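Local coordinates for protein prophenoloxidase b (PDB 3WKY) that probably oxidises monophenols and o-diphenols at a type 3 dicopper-oxygen site, as the hemolymph zymogen of a crustacean phenoloxidase, at residues I545-T557 with A568-V580. Residues are numbered along the deposited sequence; the frame is centred on the assembly and turned at random.
Sequences ITRHSNESSILST and AFSGCSWPRNLQV. Unlike the reference sequence in segment 568-580: Arg576 (reference Gln). With NAG (2-acetamido-2-deoxy-beta-D-glucopyranose), chain F.
Gln579 reaches from the loop 568-580 to Ser549, just where strand 541-548 ends in a short 3-10 turn, within the Ig-like domain of this hemocyanin-family protein. Its extended chain, with CG anti to the backbone N (chi1 -179°), carries the amide into the buried side. There NE2 donates almost straight to Ser549 O (3.0 Å), which also takes Ser552 N from the other face of its carbonyl plane, while OE1 accepts from water 1 (2.7 Å). A leucine in place of Gln579 would probably leave water 1 and Ser549 O each short of a partner. Leu555 suits the tight centre because it branches: CB makes an off-centre CH-pi contact with Phe569 (4.2 Å to the ring centroid), CD1 lies over a face of that ring and against the Gln579 amide, and CD2 presses on Trp574 O at 3.1 Å. Small hydroxyls serve where backbones run close: Ser573 OG accepts from Ser556 N, and Ser556 OG donates to Ser570 O (2.7 Å). Toward solvent the contact becomes polar and carries sugar: Asn550 ND2 bears an N-linked NAG. Arg576, a departure from the reference glutamine, sends its terminal nitrogens to Asp484 and Glu481. Its NE donates at 3.1 Å to Asn550 OD1, on a lone pair, the Asn550 amide and Arg576 guanidinium planes 84° apart; water 1 donates to that same OD1 at 2.7 Å.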
ATOM      1  N   ILE A 545      -2.900  60.317 -17.304  1.00 25.48           N
ATOM      2  CA  ILE A 545      -3.819  59.424 -17.996  1.00 25.50           C
ATOM      3  C   ILE A 545      -4.695  58.754 -16.946  1.00 28.56           C
ATOM      4  O   ILE A 545      -4.190  58.091 -16.034  1.00 26.07           O
ATOM      5  CB  ILE A 545      -3.084  58.357 -18.829  1.00 29.72           C
ATOM      6  CG1 ILE A 545      -2.223  59.014 -19.910  1.00 37.20           C
ATOM      7  CG2 ILE A 545      -4.078  57.418 -19.479  1.00 26.00           C
ATOM      8  CD1 ILE A 545      -0.744  58.893 -19.661  1.00 34.68           C
ATOM      9  N   THR A 546      -6.003  58.953 -17.072  1.00 27.93           N
ATOM     10  CA  THR A 546      -6.965  58.489 -16.083  1.00 27.34           C
ATOM     11  C   THR A 546      -7.883  57.460 -16.726  1.00 30.08           C
ATOM     12  O   THR A 546      -8.421  57.699 -17.810  1.00 26.13           O
ATOM     13  CB  THR A 546      -7.826  59.653 -15.566  1.00 31.02           C
ATOM     14  OG1 THR A 546      -7.015  60.532 -14.778  1.00 29.78           O
ATOM     15  CG2 THR A 546      -8.982  59.134 -14.717  1.00 27.68           C
ATOM     16  N   ARG A 547      -8.049  56.314 -16.068  1.00 23.17           N
ATOM     17  CA  ARG A 547      -8.940  55.278 -16.560  1.00 25.49           C
ATOM     18  C   ARG A 547      -9.946  54.897 -15.496  1.00 24.06           C
ATOM     19  O   ARG A 547      -9.606  54.788 -14.314  1.00 25.99           O
ATOM     20  CB  ARG A 547      -8.144  54.034 -16.972  1.00 25.24           C
ATOM     21  CG  ARG A 547      -7.377  54.210 -18.265  1.00 27.91           C
ATOM     22  CD  ARG A 547      -8.268  53.981 -19.470  1.00 30.62           C
ATOM     23  NE  ARG A 547      -8.322  52.563 -19.820  1.00 28.67           N
ATOM     24  CZ  ARG A 547      -8.827  52.086 -20.953  1.00 32.86           C
ATOM     25  NH1 ARG A 547      -9.336  52.912 -21.855  1.00 28.13           N
ATOM     26  NH2 ARG A 547      -8.822  50.776 -21.188  1.00 27.75           N
ATOM     27  N   HIS A 548     -11.190  54.693 -15.913  1.00 22.08           N
ATOM     28  CA  HIS A 548     -12.263  54.240 -15.027  0.58 24.57           C
ATOM     29  C   HIS A 548     -12.313  52.722 -15.089  1.00 21.56           C
ATOM     30  O   HIS A 548     -11.993  52.139 -16.121  1.00 20.72           O
ATOM     31  CB  HIS A 548     -13.615  54.793 -15.489  0.58 23.79           C
ATOM     32  CG  HIS A 548     -14.746  54.514 -14.540  0.58 26.28           C
ATOM     33  ND1 HIS A 548     -15.397  53.302 -14.492  0.58 25.46           N
ATOM     34  CD2 HIS A 548     -15.340  55.303 -13.614  0.58 29.15           C
ATOM     35  CE1 HIS A 548     -16.342  53.349 -13.566  0.58 25.58           C
ATOM     36  NE2 HIS A 548     -16.332  54.551 -13.024  0.58 30.37           N
ATOM     37  N   SER A 549     -12.733  52.095 -14.005  1.00 23.52           N
ATOM     38  CA  SER A 549     -12.748  50.632 -13.954  1.00 23.55           C
ATOM     39  C   SER A 549     -13.667  50.012 -15.011  1.00 27.13           C
ATOM     40  O   SER A 549     -13.356  48.948 -15.554  1.00 23.18           O
ATOM     41  CB  SER A 549     -13.057  50.148 -12.532  1.00 21.67           C
ATOM     42  OG  SER A 549     -14.318  50.601 -12.069  1.00 22.76           O
ATOM     43  N   ASN A 550     -14.766  50.690 -15.350  1.00 23.20           N
ATOM     44  CA  ASN A 550     -15.691  50.176 -16.370  1.00 24.37           C
ATOM     45  C   ASN A 550     -15.088  50.202 -17.770  1.00 24.11           C
ATOM     46  O   ASN A 550     -15.659  49.641 -18.696  1.00 25.36           O
ATOM     47  CB  ASN A 550     -17.008  50.966 -16.392  1.00 33.55           C
ATOM     48  CG  ASN A 550     -17.986  50.531 -15.319  1.00 43.71           C
ATOM     49  OD1 ASN A 550     -17.678  49.689 -14.477  1.00 45.31           O
ATOM     50  ND2 ASN A 550     -19.186  51.130 -15.345  1.00 46.27           N
ATOM     51  N   GLU A 551     -13.942  50.861 -17.934  1.00 21.31           N
ATOM     52  CA  GLU A 551     -13.295  50.923 -19.239  1.00 18.12           C
ATOM     53  C   GLU A 551     -12.268  49.820 -19.426  1.00 25.35           C
ATOM     54  O   GLU A 551     -11.667  49.716 -20.495  1.00 21.44           O
ATOM     55  CB  GLU A 551     -12.541  52.255 -19.428  1.00 21.84           C
ATOM     56  CG  GLU A 551     -13.334  53.517 -19.217  1.00 30.07           C
ATOM     57  CD  GLU A 551     -12.476  54.753 -19.474  1.00 30.86           C
ATOM     58  OE1 GLU A 551     -12.388  55.176 -20.645  1.00 38.67           O
ATOM     59  OE2 GLU A 551     -11.861  55.272 -18.515  1.00 25.14           O
ATOM     60  N   SER A 552     -12.035  49.024 -18.387  1.00 20.21           N
ATOM     61  CA  SER A 552     -10.933  48.051 -18.420  1.00 21.71           C
ATOM     62  C   SER A 552     -10.920  47.166 -19.660  1.00 18.06           C
ATOM     63  O   SER A 552     -11.965  46.717 -20.130  1.00 21.82           O
ATOM     64  CB  SER A 552     -10.967  47.142 -17.195  1.00 23.48           C
ATOM     65  OG  SER A 552     -10.022  46.101 -17.375  1.00 21.22           O
ATOM     66  N   SER A 553      -9.721  46.888 -20.161  1.00 18.02           N
ATOM     67  CA  SER A 553      -9.549  46.008 -21.307  1.00 17.74           C
ATOM     68  C   SER A 553     -10.114  44.604 -21.078  1.00 20.07           C
ATOM     69  O   SER A 553     -10.417  43.891 -22.040  1.00 19.07           O
ATOM     70  CB  SER A 553      -8.066  45.894 -21.629  1.00 20.04           C
ATOM     71  OG  SER A 553      -7.342  45.511 -20.474  1.00 19.61           O
ATOM     72  N   ILE A 554     -10.256  44.192 -19.821  1.00 16.74           N
ATOM     73  CA  ILE A 554     -10.723  42.806 -19.568  1.00 18.50           C
ATOM     74  C   ILE A 554     -12.248  42.683 -19.641  1.00 24.65           C
ATOM     75  O   ILE A 554     -12.793  41.577 -19.687  1.00 20.75           O
ATOM     76  CB  ILE A 554     -10.209  42.233 -18.228  1.00 18.33           C
ATOM     77  CG1 ILE A 554     -10.939  42.884 -17.050  1.00 17.45           C
ATOM     78  CG2 ILE A 554      -8.664  42.366 -18.133  1.00 15.96           C
ATOM     79  CD1 ILE A 554     -10.494  42.369 -15.676  1.00 23.55           C
ATOM     80  N   LEU A 555     -12.933  43.821 -19.665  1.00 18.56           N
ATOM     81  CA  LEU A 555     -14.391  43.848 -19.794  1.00 18.02           C
ATOM     82  C   LEU A 555     -14.781  44.042 -21.259  1.00 25.63           C
ATOM     83  O   LEU A 555     -13.975  44.512 -22.060  1.00 24.86           O
ATOM     84  CB  LEU A 555     -14.966  44.992 -18.951  1.00 21.15           C
ATOM     85  CG  LEU A 555     -14.587  44.976 -17.468  1.00 20.29           C
ATOM     86  CD1 LEU A 555     -15.096  46.222 -16.745  1.00 24.59           C
ATOM     87  CD2 LEU A 555     -15.136  43.697 -16.797  1.00 18.50           C
ATOM     88  N   SER A 556     -16.005  43.670 -21.620  1.00 22.59           N
ATOM     89  CA  SER A 556     -16.496  43.959 -22.966  1.00 25.08           C
ATOM     90  C   SER A 556     -17.059  45.386 -22.956  1.00 32.75           C
ATOM     91  O   SER A 556     -16.489  46.275 -22.333  1.00 35.39           O
ATOM     92  CB  SER A 556     -17.586  42.967 -23.372  1.00 24.12           C
ATOM     93  OG  SER A 556     -18.684  43.048 -22.486  1.00 26.65           O
ATOM     94  N   THR A 557     -18.192  45.595 -23.615  1.00 44.54           N
ATOM     95  CA  THR A 557     -18.845  46.904 -23.594  1.00 52.12           C
ATOM     96  C   THR A 557     -20.230  46.839 -22.955  1.00 52.41           C
ATOM     97  O   THR A 557     -20.613  47.722 -22.186  1.00 54.90           O
ATOM     98  CB  THR A 557     -18.964  47.494 -25.002  1.00 50.82           C
ATOM     99  OG1 THR A 557     -19.555  46.523 -25.873  1.00 60.04           O
ATOM    100  CG2 THR A 557     -17.586  47.872 -25.535  1.00 47.03           C
ATOM    101  N   ALA A 568     -24.262  43.119 -16.081  1.00 37.81           N
ATOM    102  CA  ALA A 568     -23.730  44.426 -16.461  1.00 40.13           C
ATOM    103  C   ALA A 568     -23.144  44.440 -17.868  1.00 44.37           C
ATOM    104  O   ALA A 568     -23.527  45.260 -18.704  1.00 52.70           O
ATOM    105  CB  ALA A 568     -22.691  44.884 -15.449  1.00 41.19           C
ATOM    106  N   PHE A 569     -22.205  43.539 -18.124  1.00 34.82           N
ATOM    107  CA  PHE A 569     -21.539  43.504 -19.419  1.00 31.86           C
ATOM    108  C   PHE A 569     -22.002  42.300 -20.231  1.00 40.29           C
ATOM    109  O   PHE A 569     -22.238  41.220 -19.686  1.00 37.82           O
ATOM    110  CB  PHE A 569     -20.021  43.539 -19.245  1.00 29.44           C
ATOM    111  CG  PHE A 569     -19.496  44.898 -18.855  1.00 29.36           C
ATOM    112  CD1 PHE A 569     -19.761  45.425 -17.597  1.00 33.13           C
ATOM    113  CD2 PHE A 569     -18.762  45.653 -19.754  1.00 32.06           C
ATOM    114  CE1 PHE A 569     -19.295  46.687 -17.237  1.00 40.15           C
ATOM    115  CE2 PHE A 569     -18.290  46.915 -19.400  1.00 38.07           C
ATOM    116  CZ  PHE A 569     -18.560  47.429 -18.142  1.00 34.84           C
ATOM    117  N   SER A 570     -22.158  42.507 -21.534  1.00 32.38           N
ATOM    118  CA  SER A 570     -22.747  41.502 -22.402  1.00 32.25           C
ATOM    119  C   SER A 570     -21.680  40.854 -23.273  1.00 27.81           C
ATOM    120  O   SER A 570     -20.526  41.296 -23.297  1.00 29.68           O
ATOM    121  CB  SER A 570     -23.823  42.141 -23.284  1.00 38.69           C
ATOM    122  OG  SER A 570     -23.248  43.091 -24.161  1.00 36.47           O
ATOM    123  N   GLY A 571     -22.064  39.799 -23.983  1.00 23.45           N
ATOM    124  CA  GLY A 571     -21.131  39.082 -24.834  1.00 27.33           C
ATOM    125  C   GLY A 571     -20.088  38.366 -23.998  1.00 29.72           C
ATOM    126  O   GLY A 571     -20.412  37.807 -22.949  1.00 25.44           O
ATOM    127  N   CYS A 572     -18.838  38.407 -24.454  1.00 25.87           N
ATOM    128  CA  CYS A 572     -17.732  37.745 -23.771  1.00 20.53           C
ATOM    129  C   CYS A 572     -16.958  38.762 -22.922  1.00 23.05           C
ATOM    130  O   CYS A 572     -16.292  39.648 -23.455  1.00 21.63           O
ATOM    131  CB  CYS A 572     -16.811  37.104 -24.804  1.00 25.85           C
ATOM    132  SG  CYS A 572     -15.574  35.952 -24.119  1.00 24.11           S
ATOM    133  N   SER A 573     -17.054  38.639 -21.602  1.00 19.72           N
ATOM    134  CA  SER A 573     -16.468  39.629 -20.699  1.00 22.42           C
ATOM    135  C   SER A 573     -16.057  38.996 -19.376  1.00 23.70           C
ATOM    136  O   SER A 573     -16.824  38.204 -18.813  1.00 20.57           O
ATOM    137  CB  SER A 573     -17.500  40.727 -20.407  1.00 22.24           C
ATOM    138  OG  SER A 573     -16.986  41.727 -19.529  1.00 23.94           O
ATOM    139  N   TRP A 574     -14.883  39.357 -18.848  1.00 23.01           N
ATOM    140  CA  TRP A 574     -14.611  39.012 -17.453  1.00 18.15           C
ATOM    141  C   TRP A 574     -15.744  39.647 -16.647  1.00 22.94           C
ATOM    142  O   TRP A 574     -16.148  40.758 -16.958  1.00 21.85           O
ATOM    143  CB  TRP A 574     -13.258  39.551 -16.980  1.00 16.92           C
ATOM    144  CG  TRP A 574     -12.970  39.095 -15.580  1.00 19.08           C
ATOM    145  CD1 TRP A 574     -13.128  39.813 -14.429  1.00 19.15           C
ATOM    146  CD2 TRP A 574     -12.543  37.784 -15.180  1.00 17.09           C
ATOM    147  NE1 TRP A 574     -12.798  39.039 -13.338  1.00 20.55           N
ATOM    148  CE2 TRP A 574     -12.439  37.789 -13.771  1.00 17.64           C
ATOM    149  CE3 TRP A 574     -12.218  36.619 -15.876  1.00 20.67           C
ATOM    150  CZ2 TRP A 574     -12.028  36.663 -13.043  1.00 16.55           C
ATOM    151  CZ3 TRP A 574     -11.813  35.498 -15.153  1.00 21.73           C
ATOM    152  CH2 TRP A 574     -11.720  35.531 -13.756  1.00 18.27           C
ATOM    153  N   PRO A 575     -16.290  38.943 -15.638  1.00 16.98           N
ATOM    154  CA  PRO A 575     -17.419  39.549 -14.912  1.00 19.73           C
ATOM    155  C   PRO A 575     -17.030  40.833 -14.182  1.00 23.21           C
ATOM    156  O   PRO A 575     -16.085  40.823 -13.386  1.00 19.37           O
ATOM    157  CB  PRO A 575     -17.797  38.474 -13.888  1.00 23.18           C
ATOM    158  CG  PRO A 575     -17.342  37.198 -14.509  1.00 22.35           C
ATOM    159  CD  PRO A 575     -16.057  37.545 -15.225  1.00 18.21           C
ATOM    160  N   ARG A 576     -17.750  41.925 -14.439  1.00 21.92           N
ATOM    161  CA  ARG A 576     -17.416  43.186 -13.783  1.00 21.50           C
ATOM    162  C   ARG A 576     -17.464  43.025 -12.270  1.00 18.78           C
ATOM    163  O   ARG A 576     -16.635  43.598 -11.554  1.00 21.99           O
ATOM    164  CB  ARG A 576     -18.339  44.339 -14.233  1.00 23.08           C
ATOM    165  CG  ARG A 576     -17.925  45.690 -13.623  1.00 28.07           C
ATOM    166  CD  ARG A 576     -19.112  46.648 -13.391  1.00 37.82           C
ATOM    167  NE  ARG A 576     -18.798  47.660 -12.377  1.00 37.82           N
ATOM    168  CZ  ARG A 576     -18.946  47.478 -11.062  1.00 43.23           C
ATOM    169  NH1 ARG A 576     -19.411  46.323 -10.593  1.00 33.37           N
ATOM    170  NH2 ARG A 576     -18.630  48.450 -10.209  1.00 33.56           N
ATOM    171  N   ASN A 577     -18.408  42.221 -11.784  1.00 18.73           N
ATOM    172  CA  ASN A 577     -18.562  42.053 -10.341  1.00 23.87           C
ATOM    173  C   ASN A 577     -17.399  41.298  -9.689  1.00 18.79           C
ATOM    174  O   ASN A 577     -17.209  41.378  -8.464  1.00 19.85           O
ATOM    175  CB  ASN A 577     -19.908  41.412  -9.988  1.00 19.14           C
ATOM    176  CG  ASN A 577     -19.973  39.933 -10.357  1.00 22.53           C
ATOM    177  OD1 ASN A 577     -20.045  39.585 -11.529  1.00 22.29           O
ATOM    178  ND2 ASN A 577     -19.955  39.063  -9.348  1.00 20.00           N
ATOM    179  N   LEU A 578     -16.615  40.590 -10.504  1.00 17.97           N
ATOM    180  CA  LEU A 578     -15.414  39.892 -10.001  1.00 17.33           C
ATOM    181  C   LEU A 578     -14.132  40.567 -10.462  1.00 19.91           C
ATOM    182  O   LEU A 578     -13.059  39.963 -10.470  1.00 18.10           O
ATOM    183  CB  LEU A 578     -15.411  38.408 -10.419  1.00 17.20           C
ATOM    184  CG  LEU A 578     -16.631  37.584 -10.007  1.00 16.47           C
ATOM    185  CD1 LEU A 578     -16.465  36.124 -10.478  1.00 18.19           C
ATOM    186  CD2 LEU A 578     -16.875  37.629  -8.490  1.00 17.49           C
ATOM    187  N   GLN A 579     -14.232  41.838 -10.841  1.00 19.53           N
ATOM    188  CA  GLN A 579     -13.073  42.557 -11.341  1.00 18.21           C
ATOM    189  C   GLN A 579     -12.016  42.793 -10.258  1.00 15.88           C
ATOM    190  O   GLN A 579     -10.827  42.910 -10.555  1.00 18.24           O
ATOM    191  CB  GLN A 579     -13.537  43.893 -11.920  1.00 19.46           C
ATOM    192  CG  GLN A 579     -12.461  44.759 -12.502  1.00 20.62           C
ATOM    193  CD  GLN A 579     -13.085  45.946 -13.208  1.00 30.94           C
ATOM    194  OE1 GLN A 579     -14.244  46.286 -12.935  1.00 22.14           O
ATOM    195  NE2 GLN A 579     -12.345  46.562 -14.132  1.00 21.43           N
ATOM    196  N   VAL A 580     -12.455  42.870  -9.005  1.00 17.90           N
ATOM    197  CA  VAL A 580     -11.558  43.125  -7.885  1.00 16.92           C
ATOM    198  C   VAL A 580     -11.519  41.864  -7.024  1.00 16.45           C
ATOM    199  O   VAL A 580     -12.572  41.346  -6.650  1.00 20.16           O
ATOM    200  CB  VAL A 580     -12.070  44.332  -7.056  1.00 21.01           C
ATOM    201  CG1 VAL A 580     -11.222  44.553  -5.783  1.00 19.61           C
ATOM    202  CG2 VAL A 580     -12.080  45.607  -7.934  1.00 19.12           C
TER
HETATM  203  C1  NAG F 704     -20.022  50.786 -14.215  1.00 41.01           C
HETATM  204  C2  NAG F 704     -20.898  52.042 -14.162  1.00 50.40           C
HETATM  205  C3  NAG F 704     -21.937  51.892 -13.058  1.00 47.97           C
HETATM  206  C4  NAG F 704     -22.768  50.643 -13.311  1.00 50.44           C
HETATM  207  C5  NAG F 704     -21.886  49.421 -13.560  1.00 49.65           C
HETATM  208  C6  NAG F 704     -22.733  48.269 -14.087  1.00 46.12           C
HETATM  209  C7  NAG F 704     -20.167  54.240 -14.899  1.00 57.44           C
HETATM  210  C8  NAG F 704     -19.801  55.616 -14.423  1.00 45.99           C
HETATM  211  N2  NAG F 704     -20.114  53.258 -13.996  1.00 52.02           N
HETATM  212  O3  NAG F 704     -22.785  53.015 -13.025  1.00 47.73           O
HETATM  213  O4  NAG F 704     -23.604  50.394 -12.201  1.00 55.76           O
HETATM  214  O5  NAG F 704     -20.868  49.687 -14.510  1.00 50.97           O
HETATM  215  O6  NAG F 704     -22.958  48.472 -15.465  1.00 54.48           O
HETATM  216  O7  NAG F 704     -20.498  54.055 -16.071  1.00 52.65           O
HETATM  217  O   HOH W   1     -15.737  48.568 -12.919  1.00 23.63           O